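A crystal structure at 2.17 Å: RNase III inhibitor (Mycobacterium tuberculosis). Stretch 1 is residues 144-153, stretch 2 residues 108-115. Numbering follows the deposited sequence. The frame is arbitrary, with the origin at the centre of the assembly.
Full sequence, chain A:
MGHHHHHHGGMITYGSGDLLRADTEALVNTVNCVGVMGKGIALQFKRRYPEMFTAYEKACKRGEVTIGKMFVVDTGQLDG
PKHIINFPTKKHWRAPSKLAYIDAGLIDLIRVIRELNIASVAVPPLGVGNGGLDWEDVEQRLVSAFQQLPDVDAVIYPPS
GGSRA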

# COMPACT_ATOMS: atom_id res chain seq x y z
N SER A 144 -14.69 -0.30 3.42
CA SER A 144 -15.34 -1.64 3.36
C SER A 144 -14.38 -2.73 3.69
O SER A 144 -14.68 -3.59 4.51
CB SER A 144 -15.90 -1.89 1.94
OG SER A 144 -17.08 -1.16 1.79
N ALA A 145 -13.20 -2.67 3.10
CA ALA A 145 -12.22 -3.72 3.35
C ALA A 145 -11.82 -3.79 4.84
O ALA A 145 -11.76 -4.87 5.41
CB ALA A 145 -11.01 -3.53 2.46
N PHE A 146 -11.59 -2.63 5.45
CA PHE A 146 -11.14 -2.57 6.86
C PHE A 146 -12.23 -2.84 7.87
O PHE A 146 -11.92 -3.21 8.99
CB PHE A 146 -10.40 -1.25 7.17
CG PHE A 146 -9.01 -1.25 6.66
CD1 PHE A 146 -8.06 -2.00 7.30
CD2 PHE A 146 -8.69 -0.62 5.49
CE1 PHE A 146 -6.77 -2.08 6.81
CE2 PHE A 146 -7.42 -0.71 4.96
CZ PHE A 146 -6.45 -1.46 5.62
N GLN A 147 -13.50 -2.71 7.48
CA GLN A 147 -14.55 -3.22 8.33
C GLN A 147 -14.51 -4.75 8.51
O GLN A 147 -15.11 -5.26 9.46
CB GLN A 147 -15.89 -2.78 7.80
CG GLN A 147 -16.08 -1.31 8.09
CD GLN A 147 -17.32 -0.77 7.47
OE1 GLN A 147 -17.83 -1.33 6.54
NE2 GLN A 147 -17.79 0.35 7.97
N GLN A 148 -13.82 -5.48 7.63
CA GLN A 148 -13.57 -6.90 7.85
C GLN A 148 -12.41 -7.17 8.80
O GLN A 148 -12.16 -8.32 9.13
CB GLN A 148 -13.31 -7.62 6.53
CG GLN A 148 -14.35 -7.44 5.43
CD GLN A 148 -14.16 -8.39 4.29
OE1 GLN A 148 -14.14 -9.63 4.47
NE2 GLN A 148 -14.08 -7.84 3.10
N LEU A 149 -11.73 -6.13 9.27
CA LEU A 149 -10.65 -6.29 10.23
C LEU A 149 -10.95 -5.43 11.45
O LEU A 149 -10.25 -4.45 11.71
CB LEU A 149 -9.35 -5.87 9.60
CG LEU A 149 -8.93 -6.67 8.36
CD1 LEU A 149 -7.84 -5.93 7.66
CD2 LEU A 149 -8.48 -8.06 8.75
N PRO A 150 -11.98 -5.81 12.23
CA PRO A 150 -12.45 -4.96 13.34
C PRO A 150 -11.43 -4.74 14.47
O PRO A 150 -11.62 -3.80 15.23
CB PRO A 150 -13.66 -5.72 13.88
CG PRO A 150 -13.45 -7.14 13.48
CD PRO A 150 -12.72 -7.08 12.15
N ASP A 151 -10.37 -5.54 14.56
CA ASP A 151 -9.30 -5.28 15.56
C ASP A 151 -8.04 -4.59 15.01
O ASP A 151 -7.01 -4.52 15.71
CB ASP A 151 -8.91 -6.60 16.24
CG ASP A 151 -10.08 -7.24 16.97
OD1 ASP A 151 -10.80 -6.54 17.75
OD2 ASP A 151 -10.28 -8.47 16.77
N VAL A 152 -8.09 -4.09 13.77
CA VAL A 152 -6.94 -3.43 13.17
C VAL A 152 -7.23 -1.91 13.16
O VAL A 152 -8.34 -1.49 12.87
CB VAL A 152 -6.70 -3.97 11.75
CG1 VAL A 152 -5.57 -3.25 11.06
CG2 VAL A 152 -6.38 -5.45 11.81
N ASP A 153 -6.24 -1.11 13.51
CA ASP A 153 -6.35 0.36 13.32
C ASP A 153 -5.91 0.66 11.94
O ASP A 153 -4.79 0.25 11.53
CB ASP A 153 -5.46 1.12 14.31
CG ASP A 153 -5.97 1.04 15.74
OD1 ASP A 153 -7.19 1.17 15.98
OD2 ASP A 153 -5.13 0.86 16.63
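Stretch 2, residues 108-115: DLIRVIRE

A single hydrogen bond crosses this largely apolar contact, and its acceptor is the backbone carbonyl of a loop residue: Arg-114 NH2 donates to Gln-148 O at 3.1 Å, with the carbonyl oxygen at the edge of the guanidinium, near its plane. The example illustrates how a long polar side chain can serve a backbone group at the margin while branched aliphatic residues fill the interior. Stretch 2 is helical throughout, its backbone bonds running from Val-112 N to Asp-108 O (2.9 Å) through Glu-115 N to Arg-111 O (3.0 Å). Stretch 1 leaves its helix for a type I turn from Leu-149 to Val-152. The two run in the same general sense, Ala-145 lying nearest Ile-110 (CA to CA, 7.1 Å) and Val-152 nearest Ile-113 (CA to CA, 8.5 Å).

Ile-110 reaches Ala-145 with its end, CD1 lying 3.9 Å from Ala-145 CB. One helical turn on, Ile-113 meets three side chains: its CD1 is 3.9 Å from Phe-146 CE1, and its CG2 lies 4.0 Å from Leu-149 CD1 and 3.8 Å from Val-152 CG2. Leu-149 also packs on Ile-110 (CD2 to CG2, 4.1 Å) and approaches Arg-114 (CD2 to NE, 3.6 Å), so it links the apolar centre to the polar margin.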

# COMPACT_ATOMS: atom_id res chain seq x y z
N ASP A 108 -6.13 -9.33 -1.10
CA ASP A 108 -4.88 -9.85 -0.59
C ASP A 108 -4.33 -8.99 0.54
O ASP A 108 -3.60 -9.50 1.40
CB ASP A 108 -3.87 -10.02 -1.68
CG ASP A 108 -2.75 -10.96 -1.29
OD1 ASP A 108 -3.03 -12.12 -0.97
OD2 ASP A 108 -1.57 -10.58 -1.35
N LEU A 109 -4.63 -7.70 0.53
CA LEU A 109 -4.20 -6.85 1.63
C LEU A 109 -4.81 -7.35 2.95
O LEU A 109 -4.10 -7.39 3.95
CB LEU A 109 -4.60 -5.40 1.43
CG LEU A 109 -4.22 -4.45 2.58
CD1 LEU A 109 -2.71 -4.38 2.80
CD2 LEU A 109 -4.75 -3.04 2.29
N ILE A 110 -6.10 -7.70 2.94
CA ILE A 110 -6.75 -8.20 4.13
C ILE A 110 -6.10 -9.52 4.56
O ILE A 110 -5.83 -9.73 5.73
CB ILE A 110 -8.23 -8.47 3.84
CG1 ILE A 110 -8.99 -7.15 3.71
CG2 ILE A 110 -8.86 -9.34 4.91
CD1 ILE A 110 -10.37 -7.35 3.10
N ARG A 111 -5.89 -10.40 3.60
CA ARG A 111 -5.29 -11.68 3.88
C ARG A 111 -3.91 -11.50 4.52
O ARG A 111 -3.58 -12.16 5.46
CB ARG A 111 -5.16 -12.49 2.59
CG ARG A 111 -4.64 -13.91 2.82
CD ARG A 111 -4.32 -14.64 1.52
NE ARG A 111 -3.19 -14.02 0.82
CZ ARG A 111 -1.90 -14.08 1.19
NH1 ARG A 111 -1.52 -14.74 2.27
NH2 ARG A 111 -0.98 -13.45 0.46
N VAL A 112 -3.12 -10.58 4.02
CA VAL A 112 -1.77 -10.39 4.52
C VAL A 112 -1.77 -9.82 5.96
O VAL A 112 -0.90 -10.15 6.78
CB VAL A 112 -0.99 -9.51 3.52
CG1 VAL A 112 0.25 -8.88 4.13
CG2 VAL A 112 -0.63 -10.33 2.30
N ILE A 113 -2.69 -8.89 6.23
CA ILE A 113 -2.78 -8.29 7.55
C ILE A 113 -3.13 -9.37 8.56
O ILE A 113 -2.64 -9.33 9.68
CB ILE A 113 -3.77 -7.09 7.56
CG1 ILE A 113 -3.10 -5.87 6.88
CG2 ILE A 113 -4.19 -6.71 8.97
CD1 ILE A 113 -4.05 -4.82 6.39
N ARG A 114 -4.03 -10.28 8.19
CA ARG A 114 -4.44 -11.39 9.07
C ARG A 114 -3.28 -12.33 9.31
O ARG A 114 -2.92 -12.60 10.45
CB ARG A 114 -5.56 -12.17 8.47
CG ARG A 114 -6.90 -11.51 8.67
CD ARG A 114 -8.00 -12.23 7.90
NE ARG A 114 -9.27 -11.56 8.13
CZ ARG A 114 -10.33 -11.62 7.33
NH1 ARG A 114 -10.31 -12.32 6.17
NH2 ARG A 114 -11.43 -10.95 7.67
N GLU A 115 -2.69 -12.79 8.21
CA GLU A 115 -1.58 -13.71 8.28
C GLU A 115 -0.38 -13.22 9.06
O GLU A 115 0.20 -13.99 9.81
CB GLU A 115 -1.17 -14.21 6.89
CG GLU A 115 -2.18 -15.26 6.46
CD GLU A 115 -1.92 -15.82 5.10
OE1 GLU A 115 -0.89 -15.43 4.48
OE2 GLU A 115 -2.75 -16.63 4.62